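Local coordinates for Fe-S binding reductase, putative (Thermus thermophilus, PDB 2D4P), which is of unknown function but may be an acyltransferase of the GNAT type, at residues R2-T7 and L39-E44; F6-L11 and G26-F31; E45-A50 and E69-E74; L51-W56 and L64-E69. All blocks are in the same frame, centred on the assembly; numbering follows the deposited sequence.

Contact 1 of 4, residues R2-T7 and L39-E44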
# COMPACT_ATOMS: atom_id res chain seq x y z
N ARG A 2 14.20 -3.81 4.83
CA ARG A 2 14.00 -2.41 5.14
C ARG A 2 12.89 -1.81 4.30
O ARG A 2 12.56 -2.32 3.23
CB ARG A 2 15.29 -1.59 4.93
CG ARG A 2 16.43 -1.94 5.85
CD ARG A 2 16.19 -1.66 7.32
NE ARG A 2 17.37 -2.05 8.12
CZ ARG A 2 17.61 -3.29 8.58
NH1 ARG A 2 16.77 -4.30 8.34
NH2 ARG A 2 18.71 -3.52 9.27
N PHE A 3 12.34 -0.70 4.80
CA PHE A 3 11.19 -0.03 4.22
C PHE A 3 11.48 1.45 4.04
O PHE A 3 11.84 2.15 5.00
CB PHE A 3 9.97 -0.28 5.11
CG PHE A 3 9.77 -1.73 5.41
CD1 PHE A 3 9.01 -2.53 4.57
CD2 PHE A 3 10.41 -2.32 6.50
CE1 PHE A 3 8.87 -3.89 4.84
CE2 PHE A 3 10.30 -3.66 6.76
CZ PHE A 3 9.54 -4.47 5.92
N ARG A 4 11.35 1.94 2.81
CA ARG A 4 11.74 3.30 2.50
C ARG A 4 10.86 3.93 1.42
O ARG A 4 10.19 3.22 0.67
CB ARG A 4 13.21 3.35 2.04
CG ARG A 4 13.53 2.52 0.79
CD ARG A 4 14.96 2.74 0.29
NE ARG A 4 15.30 1.98 -0.91
CZ ARG A 4 15.01 2.33 -2.16
NH1 ARG A 4 14.34 3.45 -2.43
NH2 ARG A 4 15.40 1.57 -3.17
N PRO A 5 10.90 5.26 1.34
CA PRO A 5 10.28 5.96 0.22
C PRO A 5 11.01 5.52 -1.02
O PRO A 5 12.21 5.19 -0.98
CB PRO A 5 10.58 7.43 0.48
CG PRO A 5 10.79 7.48 1.95
CD PRO A 5 11.55 6.20 2.26
N PHE A 6 10.28 5.51 -2.13
CA PHE A 6 10.87 5.23 -3.42
C PHE A 6 10.98 6.53 -4.22
O PHE A 6 10.29 7.54 -3.94
CB PHE A 6 10.13 4.12 -4.21
CG PHE A 6 8.64 4.30 -4.29
CD1 PHE A 6 8.09 5.25 -5.13
CD2 PHE A 6 7.79 3.55 -3.48
CE1 PHE A 6 6.72 5.43 -5.19
CE2 PHE A 6 6.41 3.72 -3.55
CZ PHE A 6 5.88 4.68 -4.39
N THR A 7 11.89 6.49 -5.19
CA THR A 7 12.13 7.58 -6.15
C THR A 7 12.05 7.05 -7.57
O THR A 7 11.84 5.86 -7.80
CB THR A 7 13.51 8.26 -5.94
OG1 THR A 7 14.56 7.37 -6.33
CG2 THR A 7 13.76 8.56 -4.45
N LEU A 39 8.60 1.28 -0.41
CA LEU A 39 9.22 0.11 -1.00
C LEU A 39 9.86 -0.71 0.11
O LEU A 39 10.46 -0.13 1.04
CB LEU A 39 10.31 0.58 -1.99
CG LEU A 39 11.19 -0.46 -2.71
CD1 LEU A 39 10.37 -1.27 -3.72
CD2 LEU A 39 12.34 0.24 -3.41
N ALA A 40 9.69 -2.03 0.02
CA ALA A 40 10.37 -2.99 0.88
C ALA A 40 11.50 -3.64 0.09
O ALA A 40 11.32 -3.99 -1.07
CB ALA A 40 9.40 -4.07 1.30
N GLU A 41 12.64 -3.83 0.74
CA GLU A 41 13.84 -4.39 0.12
C GLU A 41 14.53 -5.31 1.11
O GLU A 41 14.64 -4.93 2.25
CB GLU A 41 14.86 -3.28 -0.07
CG GLU A 41 14.68 -2.47 -1.29
CD GLU A 41 15.73 -1.39 -1.40
OE1 GLU A 41 16.35 -0.89 -0.40
OE2 GLU A 41 15.92 -1.01 -2.54
N GLU A 42 15.06 -6.44 0.65
CA GLU A 42 15.95 -7.31 1.45
C GLU A 42 17.30 -7.25 0.78
O GLU A 42 17.50 -7.85 -0.29
CB GLU A 42 15.44 -8.76 1.47
CG GLU A 42 16.20 -9.69 2.40
CD GLU A 42 15.82 -9.47 3.84
OE1 GLU A 42 14.82 -10.06 4.31
OE2 GLU A 42 16.51 -8.68 4.49
N GLY A 43 18.22 -6.51 1.38
CA GLY A 43 19.43 -6.14 0.70
C GLY A 43 18.96 -5.21 -0.39
O GLY A 43 18.31 -4.20 -0.10
N GLU A 44 19.25 -5.55 -1.64
CA GLU A 44 18.72 -4.78 -2.78
C GLU A 44 17.82 -5.64 -3.67
O GLU A 44 17.51 -5.27 -4.79
CB GLU A 44 19.87 -4.09 -3.56
CG GLU A 44 19.98 -2.58 -3.25
CD GLU A 44 21.39 -2.00 -3.44
OE1 GLU A 44 21.57 -0.75 -3.43
OE2 GLU A 44 22.35 -2.81 -3.59

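Contact 2 of 4, residues F6-L11 and G26-F31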
# COMPACT_ATOMS: atom_id res chain seq x y z
N PHE A 6 10.28 5.51 -2.13
CA PHE A 6 10.87 5.23 -3.42
C PHE A 6 10.98 6.53 -4.22
O PHE A 6 10.29 7.54 -3.94
CB PHE A 6 10.13 4.12 -4.21
CG PHE A 6 8.64 4.30 -4.29
CD1 PHE A 6 8.09 5.25 -5.13
CD2 PHE A 6 7.79 3.55 -3.48
CE1 PHE A 6 6.72 5.43 -5.19
CE2 PHE A 6 6.41 3.72 -3.55
CZ PHE A 6 5.88 4.68 -4.39
N THR A 7 11.89 6.49 -5.19
CA THR A 7 12.13 7.58 -6.15
C THR A 7 12.05 7.05 -7.57
O THR A 7 11.84 5.86 -7.80
CB THR A 7 13.51 8.26 -5.94
OG1 THR A 7 14.56 7.37 -6.33
CG2 THR A 7 13.76 8.56 -4.45
N GLU A 8 12.25 7.96 -8.53
CA GLU A 8 12.13 7.57 -9.94
C GLU A 8 13.12 6.48 -10.32
O GLU A 8 12.84 5.68 -11.20
CB GLU A 8 12.26 8.81 -10.83
CG GLU A 8 11.04 9.70 -10.69
CD GLU A 8 11.13 10.97 -11.51
OE1 GLU A 8 11.86 10.97 -12.54
OE2 GLU A 8 10.45 11.96 -11.12
N GLU A 9 14.25 6.45 -9.61
CA GLU A 9 15.29 5.46 -9.83
C GLU A 9 14.83 4.04 -9.52
O GLU A 9 15.44 3.06 -9.97
CB GLU A 9 16.53 5.81 -8.99
CG GLU A 9 17.34 7.00 -9.52
CD GLU A 9 16.68 8.39 -9.32
OE1 GLU A 9 15.84 8.58 -8.40
OE2 GLU A 9 17.02 9.31 -10.12
N ASP A 10 13.74 3.93 -8.76
CA ASP A 10 13.17 2.67 -8.33
C ASP A 10 12.08 2.12 -9.25
O ASP A 10 11.46 1.11 -8.94
CB ASP A 10 12.55 2.84 -6.96
CG ASP A 10 13.57 3.11 -5.89
OD1 ASP A 10 14.60 2.40 -5.83
OD2 ASP A 10 13.41 4.01 -5.06
N LEU A 11 11.85 2.77 -10.37
CA LEU A 11 10.78 2.32 -11.27
C LEU A 11 10.89 0.80 -11.64
O LEU A 11 9.93 0.05 -11.49
CB LEU A 11 10.72 3.24 -12.49
CG LEU A 11 9.61 2.95 -13.49
CD1 LEU A 11 8.24 3.08 -12.87
CD2 LEU A 11 9.77 3.89 -14.69
N GLY A 26 4.40 8.01 -14.10
CA GLY A 26 3.44 8.98 -13.59
C GLY A 26 2.87 8.56 -12.25
O GLY A 26 2.75 9.37 -11.32
N ALA A 27 2.52 7.28 -12.16
CA ALA A 27 1.99 6.72 -10.91
C ALA A 27 3.06 6.73 -9.81
O ALA A 27 2.78 7.15 -8.71
CB ALA A 27 1.47 5.31 -11.13
N LEU A 28 4.28 6.35 -10.15
CA LEU A 28 5.38 6.36 -9.19
C LEU A 28 5.56 7.78 -8.63
O LEU A 28 5.63 7.96 -7.42
CB LEU A 28 6.67 5.87 -9.86
CG LEU A 28 7.94 5.81 -8.97
CD1 LEU A 28 8.96 4.85 -9.59
CD2 LEU A 28 8.60 7.16 -8.79
N ARG A 29 5.59 8.77 -9.52
CA ARG A 29 5.79 10.16 -9.11
C ARG A 29 4.70 10.68 -8.17
O ARG A 29 4.99 11.32 -7.15
CB ARG A 29 5.88 11.07 -10.34
CG ARG A 29 7.22 11.03 -11.03
CD ARG A 29 7.22 11.74 -12.38
NE ARG A 29 8.54 11.72 -12.99
CZ ARG A 29 8.84 12.23 -14.18
NH1 ARG A 29 7.89 12.79 -14.93
NH2 ARG A 29 10.08 12.18 -14.64
N PHE A 30 3.46 10.38 -8.50
CA PHE A 30 2.32 10.74 -7.68
C PHE A 30 2.39 10.09 -6.30
O PHE A 30 2.24 10.76 -5.27
CB PHE A 30 1.05 10.32 -8.38
CG PHE A 30 -0.18 10.53 -7.55
CD1 PHE A 30 -0.74 9.48 -6.81
CD2 PHE A 30 -0.79 11.77 -7.52
CE1 PHE A 30 -1.89 9.68 -6.07
CE2 PHE A 30 -1.96 11.96 -6.75
CZ PHE A 30 -2.49 10.91 -6.03
N PHE A 31 2.61 8.78 -6.27
CA PHE A 31 2.67 8.08 -4.99
C PHE A 31 3.91 8.44 -4.16
O PHE A 31 3.86 8.47 -2.94
CB PHE A 31 2.47 6.57 -5.16
CG PHE A 31 1.03 6.20 -5.46
CD1 PHE A 31 0.03 6.34 -4.48
CD2 PHE A 31 0.65 5.75 -6.72
CE1 PHE A 31 -1.27 6.04 -4.76
CE2 PHE A 31 -0.69 5.45 -7.00
CZ PHE A 31 -1.65 5.61 -6.03

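Contact 3 of 4, residues E45-A50 and E69-E74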
# COMPACT_ATOMS: atom_id res chain seq x y z
N GLU A 45 17.40 -6.79 -3.15
CA GLU A 45 16.30 -7.55 -3.73
C GLU A 45 15.02 -6.78 -3.37
O GLU A 45 14.77 -6.55 -2.20
CB GLU A 45 16.28 -8.95 -3.12
CG GLU A 45 15.28 -9.93 -3.73
CD GLU A 45 15.68 -10.37 -5.14
OE1 GLU A 45 16.84 -10.13 -5.55
OE2 GLU A 45 14.83 -10.95 -5.84
N PRO A 46 14.25 -6.32 -4.35
CA PRO A 46 12.95 -5.73 -4.03
C PRO A 46 12.03 -6.80 -3.44
O PRO A 46 12.03 -7.93 -3.88
CB PRO A 46 12.41 -5.24 -5.38
CG PRO A 46 13.53 -5.32 -6.33
CD PRO A 46 14.55 -6.26 -5.80
N MET A 47 11.25 -6.44 -2.42
CA MET A 47 10.42 -7.42 -1.75
C MET A 47 8.94 -7.01 -1.66
O MET A 47 8.11 -7.85 -1.33
CB MET A 47 10.96 -7.70 -0.35
CG MET A 47 12.26 -8.55 -0.33
SD MET A 47 12.01 -10.18 -1.03
CE MET A 47 11.09 -11.00 0.29
N GLY A 48 8.62 -5.75 -1.94
CA GLY A 48 7.24 -5.33 -1.95
C GLY A 48 7.12 -3.84 -2.10
O GLY A 48 8.11 -3.10 -2.03
N PHE A 49 5.89 -3.38 -2.29
CA PHE A 49 5.63 -1.95 -2.26
C PHE A 49 4.19 -1.69 -1.86
O PHE A 49 3.33 -2.56 -1.99
CB PHE A 49 5.96 -1.29 -3.62
CG PHE A 49 5.04 -1.71 -4.76
CD1 PHE A 49 3.82 -1.09 -4.96
CD2 PHE A 49 5.46 -2.66 -5.67
CE1 PHE A 49 3.00 -1.47 -6.00
CE2 PHE A 49 4.64 -3.05 -6.73
CZ PHE A 49 3.42 -2.44 -6.89
N ALA A 50 3.94 -0.48 -1.36
CA ALA A 50 2.59 -0.04 -1.03
C ALA A 50 2.38 1.34 -1.65
O ALA A 50 3.19 2.23 -1.45
CB ALA A 50 2.39 0.03 0.48
N GLU A 69 1.79 -4.93 -2.72
CA GLU A 69 2.38 -6.13 -3.25
C GLU A 69 3.50 -6.54 -2.33
O GLU A 69 4.20 -5.68 -1.78
CB GLU A 69 2.90 -5.91 -4.68
CG GLU A 69 1.86 -5.43 -5.68
CD GLU A 69 0.72 -6.42 -5.94
OE1 GLU A 69 0.84 -7.60 -5.61
OE2 GLU A 69 -0.30 -5.98 -6.51
N GLY A 70 3.70 -7.85 -2.18
CA GLY A 70 4.77 -8.34 -1.34
C GLY A 70 5.04 -9.83 -1.46
O GLY A 70 4.13 -10.62 -1.65
N ARG A 71 6.32 -10.17 -1.33
CA ARG A 71 6.80 -11.53 -1.56
C ARG A 71 6.73 -12.42 -0.32
O ARG A 71 7.00 -13.64 -0.40
CB ARG A 71 8.21 -11.46 -2.06
CG ARG A 71 8.30 -11.06 -3.51
CD ARG A 71 9.46 -11.73 -4.22
NE ARG A 71 10.27 -10.75 -4.92
CZ ARG A 71 11.52 -10.95 -5.32
NH1 ARG A 71 12.12 -12.12 -5.12
NH2 ARG A 71 12.16 -9.96 -5.95
N SER A 72 6.39 -11.82 0.81
CA SER A 72 6.28 -12.54 2.06
C SER A 72 5.37 -11.80 3.03
O SER A 72 5.15 -10.61 2.89
CB SER A 72 7.67 -12.69 2.69
OG SER A 72 8.18 -11.43 3.12
N VAL A 73 4.86 -12.52 4.02
CA VAL A 73 4.15 -11.88 5.12
C VAL A 73 5.00 -10.78 5.77
O VAL A 73 4.51 -9.67 6.03
CB VAL A 73 3.68 -12.89 6.16
CG1 VAL A 73 3.18 -12.19 7.43
CG2 VAL A 73 2.59 -13.79 5.57
N GLU A 74 6.29 -11.06 5.98
CA GLU A 74 7.18 -10.09 6.56
C GLU A 74 7.20 -8.78 5.75
O GLU A 74 7.10 -7.70 6.32
CB GLU A 74 8.60 -10.67 6.73
CG GLU A 74 9.57 -9.69 7.37
CD GLU A 74 11.01 -10.16 7.41
OE1 GLU A 74 11.29 -11.28 6.96
OE2 GLU A 74 11.87 -9.36 7.89

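Contact 4 of 4, residues L51-W56 and L64-E69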
# COMPACT_ATOMS: atom_id res chain seq x y z
N LEU A 51 1.29 1.47 -2.42
CA LEU A 51 0.86 2.75 -2.97
C LEU A 51 -0.32 3.19 -2.16
O LEU A 51 -1.33 2.52 -2.14
CB LEU A 51 0.44 2.59 -4.43
CG LEU A 51 1.48 1.93 -5.32
CD1 LEU A 51 0.95 1.97 -6.74
CD2 LEU A 51 2.87 2.55 -5.21
N ALA A 52 -0.16 4.29 -1.45
CA ALA A 52 -1.17 4.80 -0.53
C ALA A 52 -1.26 6.32 -0.60
O ALA A 52 -0.31 7.00 -0.98
CB ALA A 52 -0.91 4.34 0.90
N GLN A 53 -2.42 6.85 -0.22
CA GLN A 53 -2.69 8.28 -0.35
C GLN A 53 -3.76 8.73 0.61
O GLN A 53 -4.63 7.94 1.02
CB GLN A 53 -3.12 8.64 -1.80
CG GLN A 53 -4.46 8.04 -2.19
CD GLN A 53 -4.78 8.30 -3.66
OE1 GLN A 53 -4.95 9.47 -4.05
NE2 GLN A 53 -4.81 7.25 -4.47
N ALA A 54 -3.70 10.02 0.94
CA ALA A 54 -4.69 10.64 1.79
C ALA A 54 -5.91 11.08 1.04
O ALA A 54 -5.81 11.69 -0.05
CB ALA A 54 -4.10 11.84 2.54
N VAL A 55 -7.06 10.74 1.61
CA VAL A 55 -8.36 11.10 1.07
C VAL A 55 -9.15 11.83 2.17
O VAL A 55 -9.41 11.24 3.22
CB VAL A 55 -9.15 9.88 0.64
CG1 VAL A 55 -10.55 10.29 0.10
CG2 VAL A 55 -8.36 9.07 -0.42
N TRP A 56 -9.46 13.09 1.94
CA TRP A 56 -10.21 13.92 2.91
C TRP A 56 -11.66 13.44 2.95
O TRP A 56 -12.31 13.22 1.90
CB TRP A 56 -10.12 15.39 2.57
CG TRP A 56 -10.54 16.31 3.67
CD1 TRP A 56 -10.08 16.34 4.98
CD2 TRP A 56 -11.48 17.37 3.57
NE1 TRP A 56 -10.69 17.35 5.68
CE2 TRP A 56 -11.56 18.00 4.84
CE3 TRP A 56 -12.30 17.85 2.54
CZ2 TRP A 56 -12.39 19.09 5.09
CZ3 TRP A 56 -13.15 18.95 2.80
CH2 TRP A 56 -13.19 19.55 4.06
N LEU A 64 -5.89 5.65 2.19
CA LEU A 64 -6.26 4.47 1.45
C LEU A 64 -5.05 3.85 0.78
O LEU A 64 -4.29 4.53 0.06
CB LEU A 64 -7.28 4.84 0.39
CG LEU A 64 -7.93 3.70 -0.38
CD1 LEU A 64 -8.68 2.68 0.51
CD2 LEU A 64 -8.88 4.32 -1.43
N VAL A 65 -4.85 2.57 1.04
CA VAL A 65 -3.81 1.80 0.36
C VAL A 65 -4.44 1.27 -0.93
O VAL A 65 -5.21 0.31 -0.93
CB VAL A 65 -3.28 0.63 1.23
CG1 VAL A 65 -2.15 -0.06 0.49
CG2 VAL A 65 -2.82 1.09 2.60
N THR A 66 -4.10 1.93 -2.01
CA THR A 66 -4.58 1.67 -3.33
C THR A 66 -4.07 0.35 -3.84
O THR A 66 -4.77 -0.39 -4.56
CB THR A 66 -4.09 2.89 -4.22
OG1 THR A 66 -4.58 4.11 -3.60
CG2 THR A 66 -4.68 2.82 -5.51
N ARG A 67 -2.82 0.05 -3.51
CA ARG A 67 -2.18 -1.17 -3.93
C ARG A 67 -1.10 -1.60 -2.97
O ARG A 67 -0.29 -0.77 -2.54
CB ARG A 67 -1.55 -0.99 -5.31
CG ARG A 67 -1.05 -2.29 -5.87
CD ARG A 67 -0.75 -2.21 -7.32
NE ARG A 67 -0.30 -3.50 -7.82
CZ ARG A 67 0.23 -3.65 -9.02
NH1 ARG A 67 0.37 -2.58 -9.80
NH2 ARG A 67 0.65 -4.85 -9.42
N ILE A 68 -1.04 -2.89 -2.70
CA ILE A 68 0.08 -3.44 -1.93
C ILE A 68 0.49 -4.76 -2.58
O ILE A 68 -0.36 -5.56 -2.98
CB ILE A 68 -0.26 -3.56 -0.43
CG1 ILE A 68 1.02 -3.92 0.36
CG2 ILE A 68 -1.36 -4.58 -0.14
CD1 ILE A 68 0.82 -3.92 1.90
N GLU A 69 1.79 -4.93 -2.72
CA GLU A 69 2.38 -6.13 -3.25
C GLU A 69 3.50 -6.54 -2.33
O GLU A 69 4.20 -5.68 -1.78
CB GLU A 69 2.90 -5.91 -4.68
CG GLU A 69 1.86 -5.43 -5.68
CD GLU A 69 0.72 -6.42 -5.94
OE1 GLU A 69 0.84 -7.60 -5.61
OE2 GLU A 69 -0.30 -5.98 -6.51

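Contact 1 of 4, residues R2-T7 and L39-E44
Strand 2-4 runs antiparallel to strand 39-42, their short axes 4.8 Å apart at closest approach, with R2 opposite E41, F3 opposite A40 and R4 opposite L39. This is the first pairing of the GNAT-like sheet: strand 2-4 lies at its edge, and strand 38-42 joins it to the strands further in. Two pairs of backbone bonds, R2 with E41 and R4 with L39, approach the carbonyls nearly along the C=O axis. The shortest runs from L39 N to R4 O at 2.7 Å. Between them, at the non-hydrogen-bonded pair, F3 lays CD1 and CE1 obliquely against the methyl of A40, with CE1 3.6 Å from A40 CB.

R2, R4, L39 and E41 occupy the face opposite F3 and A40. R4 places CG in the crowded position between its N and carbonyl carbon (chi1 60°), then extends to NE alongside L39. One face of its guanidinium receives the leucine methyl, CD2 lying 3.3 Å from NH2. E41 is gripped side-on by two nitrogens, one for each carboxylate oxygen: NE binds OE1 at 3.1 Å and NH2 binds OE2 at 2.7 Å. Guanidinium and carboxylate planes stand 75° apart, so both oxygens are met from above the carboxylate plane. R4 also salt-bridges D10, which would be expected to keep both carboxylates ionised. Beyond the strand, F6 turns its edge to L39, with CD2 3.9 Å from the backbone N. The third guanidinium nitrogen, R4 NH1, reaches P5 O at 3.1 Å, on a carbonyl lone pair.

Contact 2 of 4, residues F6-L11 and G26-F31
L28 is the main bump of this contact, projecting from helix 25-34 into a hollow made by the turn of F6-L11. Its CG is anti to the backbone N (chi1 -179°), so the branched end reaches straight out, and the two methyls enter different parts of the hollow. CD1 fits between T7 O and L11 CA, 3.5 Å from the latter, and meets the CB and CD1 of L11. CD2 packs against the start of the turn, 3.7 Å from E8 CA. The hollow is shaped by the 3-10 segment 8-10, in which D10 N bonds to T7 O while D10 OD2, itself salt-bridged to R4, takes T7 N at 2.9 Å on its anti lone pair.

F6 closes another side of the hollow. It slides past L28 in the opposite direction, its CD1 3.9 Å from L28 CG. The ring turns its edge to the helix: L28 O lies near its plane, 3.5 Å from F6 CE1, and CZ touches F31 CB. In the order of a GNAT fold this is where the connection leaving the first strand meets the second of the two helices that precede strand 38-42. F6 and F31 both pack on L51 as well, so the ring is wedged between helix and sheet.

At the exposed margin an extended E8 crosses an extended R29 obliquely. R29 NH2 bonds E8 OE1 at 3.0 Å, in the guanidinium plane but from above the carboxylate plane. R29 NE lies nearer OE2, at 2.7 Å, yet its N-H points poorly (131°), a weak hydrogen bond between close charges.

Contact 3 of 4, residues E45-A50 and E69-E74
The hairpin of strands 45-56 and 61-70 ends here, where the second strand turns into helix 73-89. The backbones join through F49 and E69, bonded in both directions, and through R71 N to M47 O at 2.9 Å. At the G48-G70 pair the CA atoms approach to 3.9 Å; a CB on G48 would fall 2.6 Å from E69 O, so the glycine permits this closeness. M47 and G48 form a classic beta bulge opposite A40 of strand 38-42.

R71, bent at chi2 and chi3, grips E45 end-on: NH1 (3.0 Å) and NH2 (2.8 Å) both bind OE2, the first on its anti lone pair, the second from above the carboxylate plane. M47, itself doubly bent, lays SD over one guanidinium face and CE 3.7 Å from R71 CB. An alanine in place of E45 would remove the carboxylate that takes both R71 bonds and would probably leave the guanidinium less firmly placed beside M47. F49 and E69 lie side by side, E69 CB making a CH-pi contact over the ring at 4.2 Å from its centroid; the E69 carboxylate goes to R67. S72 is the N-cap, its OG bonded to A75 N. Strand, short loop and helix start in this order form the arrangement that, though unproven here, holds the acyl-CoA pyrophosphate in GNAT enzymes.

Contact 4 of 4, residues L51-W56 and L64-E69
Backbone hydrogen bonds make up most of this antiparallel contact between strands 51-56 and 64-69, whose directions differ by 166°. L51 N donates to R67 O at 2.7 Å, nearly along the C=O axis, while R67 N returns a longer bond on a lone pair of L51 O. Q53 and L64 bond in both directions, L64 N reaching Q53 O at 2.9 Å. Between these two pairs the register slips by one: T66 and R67 both face L51, forming a classic beta bulge. T66 takes a helix-like backbone turn (psi -38°), and its N makes a short but weak bond to L51 O. A bulge in this fourth strand is a hallmark of the GNAT fold; strand 61-70 also pairs in parallel with strand 94-97, through V65 and A96.

Among polar side chains, Q53 leaves the strand with CG in the crowded position (chi1 67°) and extends so that NE2 donates to T66 OG1, 3.3 Å away and almost in the amide plane. A leucine in place of Q53 would lose this donor and would probably leave the bulged T66 less firmly tied to its neighbour strand. R67 stretches along its own strand to E69, NE meeting OE2 at 2.8 Å on the anti lone pair; its terminal nitrogens reach the carbonyls of R21 and A18.

Apolar contacts lie on both faces. L51 runs beside the stem of R67, its CD1 4.1 Å from R67 CB. On the other face, A52 CB meets V65 CG2 at 4.1 Å, and V65 continues to V83 of helix 73-89.

Overall arrangement
Contacts 1, 3 and 4 belong to one sheet, whereas contact 2 packs helix 25-34 against the turn that follows strand 2-4. All four are partly buried. Contact 4 is the most central, its centre about 5 Å from that of the chain, and relies on backbone bonds and aliphatic packing; it is nested within the loop closed by contact 3 and uses the same hairpin. Contacts 1 to 3 lie further out, each adding an arginine-glutamate salt bridge: side-on in contact 1, with one good and one weak bond at the exposed margin of contact 2, end-on to a single oxygen in contact 3. F6 joins contacts 1 and 2 to L51 of contact 4, while A40 links contact 1 to the bulge of contact 3.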